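Local coordinates for protein 361aa long hypothetical D-aminopeptidase (Pyrococcus horikoshii, PDB 2DRH) that is of unknown function but probably acts as an aminopeptidase of the S58 peptidase family, at residues K9-F13 and K313-E317; G184-R190 and E321-S326; L255-A259 and A281-S285. All blocks are in the same frame, centred on the assembly; numbering follows the deposited sequence.

Interaction 1: K9-F13 and K313-E317; sequences KIGVF and KATAE
Gly11 and Phe13 mark where an irregular N-terminal segment, 9-13, comes down on helix 309-328 of this S58 peptidase fold: the CA atoms of Gly11 and Glu317 lie 5.5 Å apart, those of Phe13 and Ala314 6.7 Å. The positive phi of Gly11 (83°) would press any side chain against the carbonyl O of Ile10. The contact illustrates how one carboxylate can hold a loop by its backbone. Glu317, its chain extended beyond CG, reaches two successive peptide N-H groups. Val12 N donates to Glu317 OE2 at 3.0 Å, almost straight (165°) but from well above the carboxylate plane, whereas Phe13 N uses the syn lone pair of Glu317 OE1 at 3.1 Å. The same OE1 forms a salt bridge with Arg190 NE, which would probably favour the ionised form of this buried acid. Beside this grip the Phe13 ring crosses the aliphatic part of Lys313. With CG anti to the backbone N (chi1 166°), the lysine chain runs past the ring before it bends, and its far end meets Tyr272 of the second subunit in a cation-pi contact. Phe13 CD2 also packs on Ala314 CB at 4.0 Å, and Phe13 CE2 comes to 3.3 Å from Lys313 CD.

Interaction 2: G184-R190 and E321-S326; sequences GIGSASR and EAIINS
Arg190 and Glu321 form the charged end of this buried contact. The guanidinium meets the acid end-on, both terminal nitrogens converging on one oxygen: NH2 of Arg190 lies 2.7 Å from Glu321 OE1, along its anti lone pair, and NH1 of Arg190 2.9 Å from the same OE1, above the carboxylate plane. Glu321 has CG anti to its backbone N (chi1 -159°) and an extended chain, which carries the carboxylate out to Arg190. NH1 of Arg190 also donates to Ser189 O, and its NE forms a salt bridge with Glu317 OE1. A leucine in place of Arg190 would probably leave the carboxylates of Glu321 and Glu317 each without this counter-charge. ND2 of Asn325 donates nearly straight (174°) to Glu321 OE2 at 3.0 Å, and reaches Ser187 O at 3.0 Å through a more bent bond. Asn325 OD1 is held from outside by Ala3 N. Ala188 CB packs against the helix, 4.0 Å from Ala322 N. At Gly186 the backbones close up: its CA lies 3.2 Å from Ala322 O in a CA-H...O contact, where a side chain would clash. The axes of segments 184-190 and 321-326 approach to 5.5 Å, at 140° between their N-to-C directions. A helix laid on a sheet in this way is consistent with the layered alpha/beta fold of the DmpA family.

Interaction 3: L255-A259 and A281-S285; sequences LNRVA and AVAFS
The CB of Phe284 points away from the helix segment, and what Leu255 meets is the flat peptide group joining Phe284 to Ser285. Both leucine methyls approach that group, Leu255 CD2 3.9 Å from Phe284 C and Leu255 CD1 4.0 Å from Ser285 N. The ring itself packs elsewhere, on Ala69 and Ala245 of the neighbouring strands and on Pro57. The setting is a beta-alpha-beta crossover, in which helix 252-268 links the parallel strands 240-246 and 278-285 and lies over them; the segments run at 138° to each other, their axes 7.1 Å apart at the closest. No hydrogen bond spans the contact, a worked example of how small residues probably allow a helix to lie close on a sheet. Ala283 is its centre. Its methyl packs against the helix, among Leu255 O, Val258 CG1 and Ala259. Val258 has CG1 anti to its backbone N (chi1 168°), which sends that methyl to 3.8 Å from Ala283 CB, while Ala259 CB stands 4.2 Å from the same carbon. Elsewhere on the helix, Arg257 forms a salt bridge with Glu88 of the third subunit. At Ala259, one turn beyond Leu255, the carbonyl O lies 3.3 Å from Ala281 CB.

From the N terminus, segment 9-13 waits some 300 residues for its partner, 313-317, and interaction 1 closes the longest of the three loops. Within that span lies segment 184-190, whose partner 321-326 follows 313-317 on the same helix 309-328; interactions 1 and 2 therefore cross. Interaction 3 closes a short loop between 255-259 and 281-285 and is enclosed by both of the others. The crossing pair meets physically, with Arg190 reaching both Ile10 and Glu317, so N-terminal loop, strand 184-193 and helix 309-328 are tied together. Interaction 3 touches interaction 1 through Thr315 and Val258, but its nearest atoms stay about 10 Å from interaction 2, although both reach the same mixed sheet.

Interaction 1: K9-F13 and K313-E317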
loop_
_atom_site.group_PDB
_atom_site.type_symbol
_atom_site.label_atom_id
_atom_site.label_comp_id
_atom_site.label_asym_id
_atom_site.label_seq_id
_atom_site.Cartn_x
_atom_site.Cartn_y
_atom_site.Cartn_z
ATOM N N LYS A 9 14.878 -18.567 27.667
ATOM C CA LYS A 9 14.031 -19.223 26.683
ATOM C C LYS A 9 13.083 -18.231 26.023
ATOM O O LYS A 9 12.354 -17.511 26.704
ATOM C CB LYS A 9 13.197 -20.318 27.357
ATOM C CG LYS A 9 13.994 -21.353 28.149
ATOM C CD LYS A 9 13.074 -22.103 29.116
ATOM C CE LYS A 9 13.798 -23.222 29.838
ATOM N NZ LYS A 9 14.125 -24.351 28.923
ATOM N N ILE A 10 13.099 -18.195 24.695
ATOM C CA ILE A 10 12.220 -17.315 23.939
ATOM C C ILE A 10 11.495 -18.154 22.900
ATOM O O ILE A 10 12.125 -18.808 22.072
ATOM C CB ILE A 10 13.011 -16.188 23.234
ATOM C CG1 ILE A 10 13.528 -15.199 24.280
ATOM C CG2 ILE A 10 12.126 -15.473 22.220
ATOM C CD1 ILE A 10 14.391 -14.105 23.712
ATOM N N GLY A 11 10.168 -18.142 22.964
ATOM C CA GLY A 11 9.376 -18.913 22.026
ATOM C C GLY A 11 9.241 -20.368 22.435
ATOM O O GLY A 11 9.664 -20.754 23.528
ATOM N N VAL A 12 8.658 -21.175 21.555
ATOM C CA VAL A 12 8.449 -22.591 21.828
ATOM C C VAL A 12 9.076 -23.485 20.764
ATOM O O VAL A 12 9.099 -24.709 20.905
ATOM C CB VAL A 12 6.945 -22.916 21.905
ATOM C CG1 VAL A 12 6.280 -22.066 22.975
ATOM C CG2 VAL A 12 6.293 -22.668 20.553
ATOM N N PHE A 13 9.570 -22.885 19.689
ATOM C CA PHE A 13 10.194 -23.669 18.631
ATOM C C PHE A 13 11.671 -23.830 18.933
ATOM O O PHE A 13 12.275 -22.975 19.580
ATOM C CB PHE A 13 10.012 -22.991 17.273
ATOM C CG PHE A 13 8.602 -23.034 16.757
ATOM C CD1 PHE A 13 7.985 -24.249 16.488
ATOM C CD2 PHE A 13 7.890 -21.862 16.540
ATOM C CE1 PHE A 13 6.673 -24.296 16.009
ATOM C CE2 PHE A 13 6.583 -21.897 16.062
ATOM C CZ PHE A 13 5.972 -23.115 15.797
ATOM N N LYS A 313 4.809 -17.476 13.585
ATOM C CA LYS A 313 5.268 -17.501 14.970
ATOM C C LYS A 313 6.787 -17.632 15.048
ATOM O O LYS A 313 7.441 -16.903 15.799
ATOM C CB LYS A 313 4.605 -18.651 15.735
ATOM C CG LYS A 313 5.273 -18.962 17.071
ATOM C CD LYS A 313 4.517 -20.017 17.852
ATOM C CE LYS A 313 3.187 -19.475 18.329
ATOM N NZ LYS A 313 3.396 -18.257 19.150
ATOM N N ALA A 314 7.338 -18.561 14.269
ATOM C CA ALA A 314 8.779 -18.795 14.235
ATOM C C ALA A 314 9.520 -17.514 13.843
ATOM O O ALA A 314 10.610 -17.245 14.331
ATOM C CB ALA A 314 9.106 -19.924 13.238
ATOM N N THR A 315 8.925 -16.738 12.948
ATOM C CA THR A 315 9.524 -15.485 12.504
ATOM C C THR A 315 9.616 -14.527 13.688
ATOM O O THR A 315 10.686 -13.997 13.984
ATOM C CB THR A 315 8.676 -14.827 11.390
ATOM O OG1 THR A 315 8.638 -15.691 10.250
ATOM C CG2 THR A 315 9.271 -13.466 10.981
ATOM N N ALA A 316 8.490 -14.311 14.361
ATOM C CA ALA A 316 8.452 -13.424 15.516
ATOM C C ALA A 316 9.468 -13.891 16.550
ATOM O O ALA A 316 10.162 -13.080 17.165
ATOM C CB ALA A 316 7.043 -13.406 16.126
ATOM N N GLU A 317 9.555 -15.204 16.744
ATOM C CA GLU A 317 10.500 -15.755 17.711
ATOM C C GLU A 317 11.947 -15.473 17.329
ATOM O O GLU A 317 12.721 -14.966 18.139
ATOM C CB GLU A 317 10.312 -17.262 17.852
ATOM C CG GLU A 317 9.352 -17.670 18.934
ATOM C CD GLU A 317 9.146 -19.176 18.976
ATOM O OE1 GLU A 317 10.146 -19.923 18.936
ATOM O OE2 GLU A 317 7.985 -19.609 19.056
#

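Interaction 2: G184-R190 and E321-S326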
loop_
_atom_site.group_PDB
_atom_site.type_symbol
_atom_site.label_atom_id
_atom_site.label_comp_id
_atom_site.label_asym_id
_atom_site.label_seq_id
_atom_site.Cartn_x
_atom_site.Cartn_y
_atom_site.Cartn_z
ATOM N N GLY A 184 23.940 -3.565 17.593
ATOM C CA GLY A 184 24.710 -4.231 16.552
ATOM C C GLY A 184 24.004 -5.364 15.821
ATOM O O GLY A 184 22.792 -5.335 15.626
ATOM N N ILE A 185 24.777 -6.367 15.413
ATOM C CA ILE A 185 24.240 -7.516 14.693
ATOM C C ILE A 185 23.828 -8.625 15.658
ATOM O O ILE A 185 24.560 -8.954 16.589
ATOM C CB ILE A 185 25.286 -8.087 13.702
ATOM C CG1 ILE A 185 25.672 -7.019 12.671
ATOM C CG2 ILE A 185 24.741 -9.342 13.017
ATOM C CD1 ILE A 185 24.548 -6.611 11.728
ATOM N N GLY A 186 22.638 -9.175 15.434
ATOM C CA GLY A 186 22.130 -10.262 16.252
ATOM C C GLY A 186 21.500 -11.281 15.316
ATOM O O GLY A 186 21.053 -10.920 14.231
ATOM N N SER A 187 21.462 -12.551 15.700
ATOM C CA SER A 187 20.863 -13.548 14.820
ATOM C C SER A 187 20.337 -14.760 15.576
ATOM O O SER A 187 20.732 -15.029 16.712
ATOM C CB SER A 187 21.872 -13.997 13.757
ATOM O OG SER A 187 21.205 -14.596 12.650
ATOM N N ALA A 188 19.427 -15.482 14.939
ATOM C CA ALA A 188 18.835 -16.667 15.540
ATOM C C ALA A 188 17.987 -17.367 14.495
ATOM O O ALA A 188 17.641 -16.773 13.477
ATOM C CB ALA A 188 17.975 -16.281 16.748
ATOM N N SER A 189 17.657 -18.628 14.745
ATOM C CA SER A 189 16.843 -19.391 13.812
ATOM C C SER A 189 15.902 -20.303 14.577
ATOM O O SER A 189 16.101 -20.564 15.762
ATOM C CB SER A 189 17.727 -20.237 12.890
ATOM O OG SER A 189 18.365 -21.269 13.616
ATOM N N ARG A 190 14.871 -20.778 13.889
ATOM C CA ARG A 190 13.891 -21.673 14.486
ATOM C C ARG A 190 13.504 -22.727 13.468
ATOM O O ARG A 190 13.481 -22.459 12.267
ATOM C CB ARG A 190 12.640 -20.896 14.913
ATOM C CG ARG A 190 12.834 -20.030 16.143
ATOM C CD ARG A 190 13.184 -20.876 17.363
ATOM N NE ARG A 190 13.218 -20.085 18.590
ATOM C CZ ARG A 190 14.219 -19.290 18.953
ATOM N NH1 ARG A 190 15.297 -19.166 18.189
ATOM N NH2 ARG A 190 14.139 -18.616 20.094
ATOM N N GLU A 321 14.584 -13.104 19.649
ATOM C CA GLU A 321 15.848 -13.559 20.188
ATOM C C GLU A 321 17.008 -12.872 19.474
ATOM O O GLU A 321 17.988 -12.484 20.112
ATOM C CB GLU A 321 15.999 -15.083 20.072
ATOM C CG GLU A 321 17.041 -15.642 21.056
ATOM C CD GLU A 321 17.562 -17.025 20.683
ATOM O OE1 GLU A 321 16.747 -17.934 20.415
ATOM O OE2 GLU A 321 18.799 -17.202 20.669
ATOM N N ALA A 322 16.896 -12.715 18.156
ATOM C CA ALA A 322 17.957 -12.075 17.385
ATOM C C ALA A 322 18.267 -10.680 17.925
ATOM O O ALA A 322 19.430 -10.268 17.951
ATOM C CB ALA A 322 17.573 -11.991 15.917
ATOM N N ILE A 323 17.234 -9.959 18.350
ATOM C CA ILE A 323 17.426 -8.621 18.896
ATOM C C ILE A 323 18.198 -8.718 20.201
ATOM O O ILE A 323 19.187 -8.010 20.401
ATOM C CB ILE A 323 16.076 -7.912 19.153
ATOM C CG1 ILE A 323 15.393 -7.611 17.815
ATOM C CG2 ILE A 323 16.299 -6.620 19.953
ATOM C CD1 ILE A 323 13.987 -7.052 17.942
ATOM N N ILE A 324 17.753 -9.605 21.088
ATOM C CA ILE A 324 18.429 -9.781 22.366
ATOM C C ILE A 324 19.894 -10.197 22.153
ATOM O O ILE A 324 20.803 -9.636 22.778
ATOM C CB ILE A 324 17.697 -10.834 23.241
ATOM C CG1 ILE A 324 16.271 -10.355 23.535
ATOM C CG2 ILE A 324 18.462 -11.080 24.530
ATOM C CD1 ILE A 324 16.180 -8.932 24.082
ATOM N N ASN A 325 20.120 -11.158 21.257
ATOM C CA ASN A 325 21.478 -11.614 20.973
ATOM C C ASN A 325 22.381 -10.479 20.494
ATOM O O ASN A 325 23.589 -10.500 20.735
ATOM C CB ASN A 325 21.466 -12.738 19.924
ATOM C CG ASN A 325 20.839 -14.012 20.451
ATOM O OD1 ASN A 325 21.008 -14.345 21.615
ATOM N ND2 ASN A 325 20.124 -14.737 19.593
ATOM N N SER A 326 21.804 -9.486 19.817
ATOM C CA SER A 326 22.594 -8.353 19.336
ATOM C C SER A 326 23.120 -7.576 20.537
ATOM O O SER A 326 24.165 -6.932 20.459
ATOM C CB SER A 326 21.757 -7.421 18.441
ATOM O OG SER A 326 20.874 -6.620 19.209
#

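Interaction 3: L255-A259 and A281-S285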
loop_
_atom_site.group_PDB
_atom_site.type_symbol
_atom_site.label_atom_id
_atom_site.label_comp_id
_atom_site.label_asym_id
_atom_site.label_seq_id
_atom_site.Cartn_x
_atom_site.Cartn_y
_atom_site.Cartn_z
ATOM N N LEU A 255 5.470 -13.815 1.344
ATOM C CA LEU A 255 6.690 -13.325 1.961
ATOM C C LEU A 255 6.473 -11.911 2.533
ATOM O O LEU A 255 7.163 -11.507 3.467
ATOM C CB LEU A 255 7.844 -13.378 0.952
ATOM C CG LEU A 255 8.296 -14.835 0.674
ATOM C CD1 LEU A 255 9.106 -14.935 -0.611
ATOM C CD2 LEU A 255 9.112 -15.339 1.856
ATOM N N ASN A 256 5.512 -11.170 1.987
ATOM C CA ASN A 256 5.210 -9.845 2.531
ATOM C C ASN A 256 4.547 -10.082 3.882
ATOM O O ASN A 256 4.774 -9.335 4.832
ATOM C CB ASN A 256 4.250 -9.062 1.631
ATOM C CG ASN A 256 4.961 -8.360 0.493
ATOM O OD1 ASN A 256 6.088 -7.887 0.650
ATOM N ND2 ASN A 256 4.296 -8.266 -0.653
ATOM N N ARG A 257 3.743 -11.143 3.969
ATOM C CA ARG A 257 3.062 -11.473 5.217
ATOM C C ARG A 257 4.108 -11.838 6.268
ATOM O O ARG A 257 4.052 -11.370 7.406
ATOM C CB ARG A 257 2.088 -12.644 5.015
ATOM C CG ARG A 257 1.049 -12.433 3.912
ATOM C CD ARG A 257 0.057 -13.595 3.851
ATOM N NE ARG A 257 -0.951 -13.533 4.912
ATOM C CZ ARG A 257 -1.673 -14.573 5.328
ATOM N NH1 ARG A 257 -1.495 -15.769 4.776
ATOM N NH2 ARG A 257 -2.585 -14.418 6.285
ATOM N N VAL A 258 5.065 -12.677 5.879
ATOM C CA VAL A 258 6.135 -13.091 6.773
ATOM C C VAL A 258 6.900 -11.865 7.290
ATOM O O VAL A 258 7.173 -11.749 8.479
ATOM C CB VAL A 258 7.120 -14.054 6.037
ATOM C CG1 VAL A 258 8.376 -14.243 6.854
ATOM C CG2 VAL A 258 6.437 -15.421 5.791
ATOM N N ALA A 259 7.243 -10.951 6.392
ATOM C CA ALA A 259 7.974 -9.754 6.786
ATOM C C ALA A 259 7.259 -9.014 7.929
ATOM O O ALA A 259 7.898 -8.561 8.876
ATOM C CB ALA A 259 8.157 -8.834 5.576
ATOM N N ALA A 281 11.536 -4.690 7.642
ATOM C CA ALA A 281 11.766 -6.127 7.576
ATOM C C ALA A 281 11.763 -6.599 6.133
ATOM O O ALA A 281 10.913 -6.198 5.341
ATOM C CB ALA A 281 10.682 -6.853 8.351
ATOM N N VAL A 282 12.726 -7.444 5.791
ATOM C CA VAL A 282 12.812 -7.996 4.448
ATOM C C VAL A 282 12.860 -9.523 4.554
ATOM O O VAL A 282 13.720 -10.079 5.228
ATOM C CB VAL A 282 14.066 -7.481 3.714
ATOM C CG1 VAL A 282 14.211 -8.187 2.378
ATOM C CG2 VAL A 282 13.959 -5.966 3.494
ATOM N N ALA A 283 11.923 -10.194 3.895
ATOM C CA ALA A 283 11.865 -11.649 3.937
ATOM C C ALA A 283 12.010 -12.266 2.556
ATOM O O ALA A 283 11.494 -11.738 1.570
ATOM C CB ALA A 283 10.557 -12.091 4.560
ATOM N N PHE A 284 12.721 -13.388 2.491
ATOM C CA PHE A 284 12.922 -14.085 1.228
ATOM C C PHE A 284 13.014 -15.588 1.446
ATOM O O PHE A 284 13.359 -16.048 2.537
ATOM C CB PHE A 284 14.186 -13.573 0.526
ATOM C CG PHE A 284 15.482 -13.937 1.218
ATOM C CD1 PHE A 284 16.075 -15.188 1.020
ATOM C CD2 PHE A 284 16.128 -13.018 2.044
ATOM C CE1 PHE A 284 17.293 -15.512 1.632
ATOM C CE2 PHE A 284 17.339 -13.329 2.658
ATOM C CZ PHE A 284 17.927 -14.581 2.450
ATOM N N SER A 285 12.687 -16.346 0.408
ATOM C CA SER A 285 12.740 -17.798 0.474
ATOM C C SER A 285 13.786 -18.317 -0.501
ATOM O O SER A 285 14.008 -17.732 -1.554
ATOM C CB SER A 285 11.370 -18.395 0.134
ATOM O OG SER A 285 11.439 -19.810 0.020
#